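Local coordinates for protein glyoxylate reductase (PDB 3WNV) that probably catalyses the nicotinamide-cofactor-dependent reduction of glyoxylate to glycolate, as a fungal member of the D-2-hydroxyacid dehydrogenase family, at residues A[122-134]-A[143-155]. Numbering follows the deposited sequence.
Sequences LMIGALRQAYVPI and HGKTTLGHDPNGK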
loop_
_atom_site.group_PDB
_atom_site.type_symbol
_atom_site.label_atom_id
_atom_site.label_comp_id
_atom_site.label_asym_id
_atom_site.label_seq_id
_atom_site.Cartn_x
_atom_site.Cartn_y
_atom_site.Cartn_z
ATOM N N LEU A 122 -6.861 4.628 -12.636
ATOM C CA LEU A 122 -7.938 3.685 -12.379
ATOM C C LEU A 122 -9.330 4.314 -12.342
ATOM O O LEU A 122 -10.281 3.697 -12.795
ATOM C CB LEU A 122 -7.675 2.905 -11.077
ATOM C CG LEU A 122 -6.553 1.898 -11.134
ATOM C CD1 LEU A 122 -6.242 1.362 -9.712
ATOM C CD2 LEU A 122 -6.919 0.733 -12.093
ATOM N N MET A 123 -9.471 5.502 -11.741
ATOM C CA MET A 123 -10.779 6.150 -11.646
ATOM C C MET A 123 -11.330 6.497 -13.035
ATOM O O MET A 123 -12.478 6.260 -13.342
ATOM C CB MET A 123 -10.653 7.431 -10.812
ATOM C CG MET A 123 -11.997 8.129 -10.606
ATOM S SD MET A 123 -11.825 9.720 -9.729
ATOM C CE MET A 123 -11.137 10.786 -11.011
ATOM N N ILE A 124 -10.510 7.111 -13.873
ATOM C CA ILE A 124 -10.968 7.439 -15.211
ATOM C C ILE A 124 -11.279 6.138 -15.988
ATOM O O ILE A 124 -12.323 6.062 -16.662
ATOM C CB ILE A 124 -9.886 8.249 -15.938
ATOM C CG1 ILE A 124 -9.659 9.588 -15.186
ATOM C CG2 ILE A 124 -10.298 8.508 -17.399
ATOM C CD1 ILE A 124 -10.928 10.416 -14.979
ATOM N N GLY A 125 -10.440 5.112 -15.826
ATOM C CA GLY A 125 -10.655 3.807 -16.470
ATOM C C GLY A 125 -12.034 3.237 -16.080
ATOM O O GLY A 125 -12.790 2.710 -16.933
ATOM N N ALA A 126 -12.363 3.366 -14.800
ATOM C CA ALA A 126 -13.597 2.775 -14.261
ATOM C C ALA A 126 -14.805 3.563 -14.752
ATOM O O ALA A 126 -15.826 2.981 -15.138
ATOM C CB ALA A 126 -13.535 2.748 -12.753
ATOM N N LEU A 127 -14.671 4.892 -14.768
ATOM C CA LEU A 127 -15.769 5.739 -15.249
ATOM C C LEU A 127 -16.010 5.619 -16.741
ATOM O O LEU A 127 -17.119 5.953 -17.189
ATOM C CB LEU A 127 -15.478 7.198 -14.929
ATOM C CG LEU A 127 -15.545 7.611 -13.457
ATOM C CD1 LEU A 127 -14.897 8.962 -13.290
ATOM C CD2 LEU A 127 -16.978 7.679 -12.989
ATOM N N ARG A 128 -15.001 5.219 -17.517
ATOM C CA ARG A 128 -15.173 4.960 -18.950
ATOM C C ARG A 128 -15.391 3.477 -19.249
ATOM O O ARG A 128 -15.585 3.104 -20.431
ATOM C CB ARG A 128 -13.934 5.446 -19.766
ATOM C CG ARG A 128 -13.591 6.944 -19.631
ATOM C CD ARG A 128 -14.811 7.772 -20.017
ATOM N NE ARG A 128 -14.473 9.201 -20.142
ATOM C CZ ARG A 128 -14.235 9.824 -21.300
ATOM N NH1 ARG A 128 -14.309 9.171 -22.456
ATOM N NH2 ARG A 128 -13.924 11.122 -21.294
ATOM N N GLN A 129 -15.330 2.635 -18.206
ATOM C CA GLN A 129 -15.260 1.152 -18.367
ATOM C C GLN A 129 -14.292 0.808 -19.505
ATOM O O GLN A 129 -14.614 0.087 -20.486
ATOM C CB GLN A 129 -16.668 0.533 -18.547
ATOM C CG GLN A 129 -17.609 1.032 -17.447
ATOM C CD GLN A 129 -18.977 0.405 -17.445
ATOM O OE1 GLN A 129 -19.318 -0.376 -18.334
ATOM N NE2 GLN A 129 -19.777 0.721 -16.417
ATOM N N ALA A 130 -13.082 1.326 -19.353
ATOM C CA ALA A 130 -12.142 1.424 -20.463
ATOM C C ALA A 130 -11.576 0.098 -20.943
ATOM O O ALA A 130 -10.972 0.042 -22.011
ATOM C CB ALA A 130 -10.988 2.380 -20.108
ATOM N N TYR A 131 -11.722 -0.963 -20.155
ATOM C CA TYR A 131 -11.247 -2.268 -20.622
ATOM C C TYR A 131 -11.972 -2.692 -21.897
ATOM O O TYR A 131 -11.408 -3.361 -22.755
ATOM C CB TYR A 131 -11.342 -3.343 -19.502
ATOM C CG TYR A 131 -10.763 -4.686 -19.934
ATOM C CD1 TYR A 131 -9.389 -4.850 -20.109
ATOM C CD2 TYR A 131 -11.596 -5.774 -20.187
ATOM C CE1 TYR A 131 -8.844 -6.099 -20.524
ATOM C CE2 TYR A 131 -11.077 -7.015 -20.608
ATOM C CZ TYR A 131 -9.693 -7.161 -20.756
ATOM O OH TYR A 131 -9.174 -8.377 -21.150
ATOM N N VAL A 132 -13.235 -2.309 -22.036
ATOM C CA VAL A 132 -13.953 -2.615 -23.270
ATOM C C VAL A 132 -13.331 -1.961 -24.520
ATOM O O VAL A 132 -13.003 -2.672 -25.456
ATOM C CB VAL A 132 -15.479 -2.373 -23.137
ATOM C CG1 VAL A 132 -16.195 -2.715 -24.425
ATOM C CG2 VAL A 132 -16.002 -3.237 -21.995
ATOM N N PRO A 133 -13.179 -0.617 -24.548
ATOM C CA PRO A 133 -12.549 -0.029 -25.747
ATOM C C PRO A 133 -11.058 -0.367 -25.920
ATOM O O PRO A 133 -10.624 -0.484 -27.061
ATOM C CB PRO A 133 -12.762 1.492 -25.554
ATOM C CG PRO A 133 -12.986 1.672 -24.079
ATOM C CD PRO A 133 -13.762 0.426 -23.678
ATOM N N ILE A 134 -10.318 -0.594 -24.832
ATOM C CA ILE A 134 -8.916 -0.994 -24.924
ATOM C C ILE A 134 -8.822 -2.320 -25.663
ATOM O O ILE A 134 -7.984 -2.499 -26.539
ATOM C CB ILE A 134 -8.290 -1.143 -23.539
ATOM C CG1 ILE A 134 -8.050 0.244 -22.937
ATOM C CG2 ILE A 134 -6.963 -1.938 -23.607
ATOM C CD1 ILE A 134 -7.735 0.246 -21.492
ATOM N N HIS A 143 -14.560 0.428 -31.842
ATOM C CA HIS A 143 -15.222 0.606 -30.559
ATOM C C HIS A 143 -15.658 -0.721 -29.938
ATOM O O HIS A 143 -15.566 -0.896 -28.723
ATOM C CB HIS A 143 -16.430 1.535 -30.708
ATOM C CG HIS A 143 -16.065 2.968 -30.946
ATOM N ND1 HIS A 143 -16.957 3.890 -31.448
ATOM C CD2 HIS A 143 -14.904 3.636 -30.750
ATOM C CE1 HIS A 143 -16.362 5.065 -31.552
ATOM N NE2 HIS A 143 -15.115 4.938 -31.134
ATOM N N GLY A 144 -16.146 -1.649 -30.759
ATOM C CA GLY A 144 -16.752 -2.862 -30.226
ATOM C C GLY A 144 -18.020 -2.530 -29.442
ATOM O O GLY A 144 -18.855 -1.743 -29.912
ATOM N N LYS A 145 -18.166 -3.115 -28.256
ATOM C CA LYS A 145 -19.322 -2.833 -27.381
ATOM C C LYS A 145 -19.109 -1.692 -26.391
ATOM O O LYS A 145 -19.779 -1.641 -25.343
ATOM C CB LYS A 145 -19.712 -4.091 -26.592
ATOM C CG LYS A 145 -20.269 -5.244 -27.473
ATOM C CD LYS A 145 -21.671 -4.891 -28.048
ATOM C CE LYS A 145 -21.622 -4.342 -29.492
ATOM N NZ LYS A 145 -22.857 -3.619 -29.931
ATOM N N THR A 146 -18.184 -0.783 -26.696
ATOM C CA THR A 146 -17.934 0.357 -25.800
ATOM C C THR A 146 -19.228 1.104 -25.497
ATOM O O THR A 146 -20.046 1.358 -26.390
ATOM C CB THR A 146 -16.953 1.332 -26.432
ATOM O OG1 THR A 146 -15.719 0.662 -26.632
ATOM C CG2 THR A 146 -16.718 2.544 -25.536
ATOM N N THR A 147 -19.437 1.433 -24.231
ATOM C CA THR A 147 -20.622 2.178 -23.838
ATOM C C THR A 147 -20.185 3.548 -23.426
ATOM O O THR A 147 -18.989 3.776 -23.222
ATOM C CB THR A 147 -21.395 1.496 -22.675
ATOM O OG1 THR A 147 -20.525 1.337 -21.551
ATOM C CG2 THR A 147 -21.866 0.142 -23.115
ATOM N N LEU A 148 -21.136 4.482 -23.355
ATOM C CA LEU A 148 -20.828 5.814 -22.852
ATOM C C LEU A 148 -20.417 5.788 -21.373
ATOM O O LEU A 148 -21.031 5.083 -20.548
ATOM C CB LEU A 148 -22.017 6.756 -23.076
ATOM C CG LEU A 148 -22.456 6.935 -24.544
ATOM C CD1 LEU A 148 -23.724 7.799 -24.627
ATOM C CD2 LEU A 148 -21.353 7.555 -25.401
ATOM N N GLY A 149 -19.391 6.566 -21.034
ATOM C CA GLY A 149 -18.922 6.687 -19.654
ATOM C C GLY A 149 -19.495 7.941 -19.015
ATOM O O GLY A 149 -20.450 8.549 -19.509
ATOM N N HIS A 150 -18.969 8.279 -17.856
ATOM C CA HIS A 150 -19.370 9.489 -17.128
ATOM C C HIS A 150 -18.173 10.379 -16.851
ATOM O O HIS A 150 -17.055 9.888 -16.602
ATOM C CB HIS A 150 -19.979 9.066 -15.794
ATOM C CG HIS A 150 -21.358 8.515 -15.938
ATOM N ND1 HIS A 150 -22.466 9.317 -16.126
ATOM C CD2 HIS A 150 -21.804 7.235 -15.994
ATOM C CE1 HIS A 150 -23.540 8.555 -16.261
ATOM N NE2 HIS A 150 -23.167 7.291 -16.176
ATOM N N ASP A 151 -18.386 11.693 -16.885
ATOM C CA ASP A 151 -17.329 12.641 -16.579
ATOM C C ASP A 151 -17.204 12.757 -15.090
ATOM O O ASP A 151 -18.211 12.700 -14.381
ATOM C CB ASP A 151 -17.684 14.026 -17.107
ATOM C CG ASP A 151 -17.753 14.061 -18.624
ATOM O OD1 ASP A 151 -17.034 13.266 -19.280
ATOM O OD2 ASP A 151 -18.539 14.876 -19.133
ATOM N N PRO A 152 -15.975 12.914 -14.604
ATOM C CA PRO A 152 -15.818 13.196 -13.167
ATOM C C PRO A 152 -16.193 14.616 -12.795
ATOM O O PRO A 152 -16.453 14.886 -11.612
ATOM C CB PRO A 152 -14.322 12.989 -12.932
ATOM C CG PRO A 152 -13.676 13.205 -14.272
ATOM C CD PRO A 152 -14.686 12.716 -15.294
ATOM N N ASN A 153 -16.224 15.522 -13.773
ATOM C CA ASN A 153 -16.621 16.910 -13.496
ATOM C C ASN A 153 -17.925 17.037 -12.668
ATOM O O ASN A 153 -18.950 16.427 -12.993
ATOM C CB ASN A 153 -16.755 17.699 -14.826
ATOM C CG ASN A 153 -16.898 19.177 -14.611
ATOM O OD1 ASN A 153 -16.223 19.743 -13.774
ATOM N ND2 ASN A 153 -17.803 19.822 -15.362
ATOM N N GLY A 154 -17.882 17.840 -11.607
ATOM C CA GLY A 154 -19.032 18.069 -10.751
ATOM C C GLY A 154 -19.384 16.942 -9.795
ATOM O O GLY A 154 -20.337 17.076 -9.026
ATOM N N LYS A 155 -18.649 15.834 -9.841
ATOM C CA LYS A 155 -18.978 14.696 -9.002
ATOM C C LYS A 155 -18.181 14.703 -7.706
ATOM O O LYS A 155 -17.122 15.301 -7.623
ATOM C CB LYS A 155 -18.718 13.392 -9.747
ATOM C CG LYS A 155 -19.672 13.196 -10.948
ATOM C CD LYS A 155 -19.603 11.779 -11.474
ATOM C CE LYS A 155 -20.849 11.487 -12.295
ATOM N NZ LYS A 155 -21.024 12.528 -13.349
HETATM O O HOH W 1 -14.387 10.075 -17.456
HETATM O O HOH W 2 -16.249 4.199 -22.753
HETATM O O HOH W 3 -17.101 0.795 -22.229
HETATM O O HOH W 4 -18.806 -0.709 -21.130
#
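The carbonyl oxygen of Leu127, in the last turn of helix 112-127, accepts the direct hydrogen bond that joins the two segments, from His150 N at 3.0 Å. The N-H points at the oxygen fairly well (157°), though the donor sits 33° out of the carbonyl plane. Gly149 brings its backbone close in beside this bond, CA 3.1 Å from Leu127 O. Water carries the rest of the polar link. One molecule lies in the plane of the Arg128 guanidinium, accepting from NE and donating to His150 O, whereas Asp151 OD1 lies well out of that plane and beyond salt-bridge range of NH2, so any attraction is probably through charge alone. Others bridge Arg128 O to Thr147 O, Gln129 O to Thr147 N, and the Gln129 amide oxygen OE1 to Thr147 OG1, which stand 3.8 Å apart.

Van der Waals contacts lie on either side of the water-bridged middle. Toward strand 156-160, the Pro152 ring makes apolar contact with Ile124 CD1 through CG (4.0 Å) and with Leu127 CD1 through CB. At the other end, Val132 turns CG1 anti to its own N (chi1 -179°) and lays it on the Lys145-Thr146 peptide, 3.6 Å from Thr146 N. Thr146 OG1 donates to His143 O (2.6 Å) within a type II' turn and also lies 3.3 Å from Pro133 CB.

Gln129, with positive phi, closes helix 112-127 in a Schellman motif before helix 131-138 begins. The returning loop thus runs along the bend between these two helices at the surface, leading into the first strand of the Rossmann-type nucleotide-binding domain.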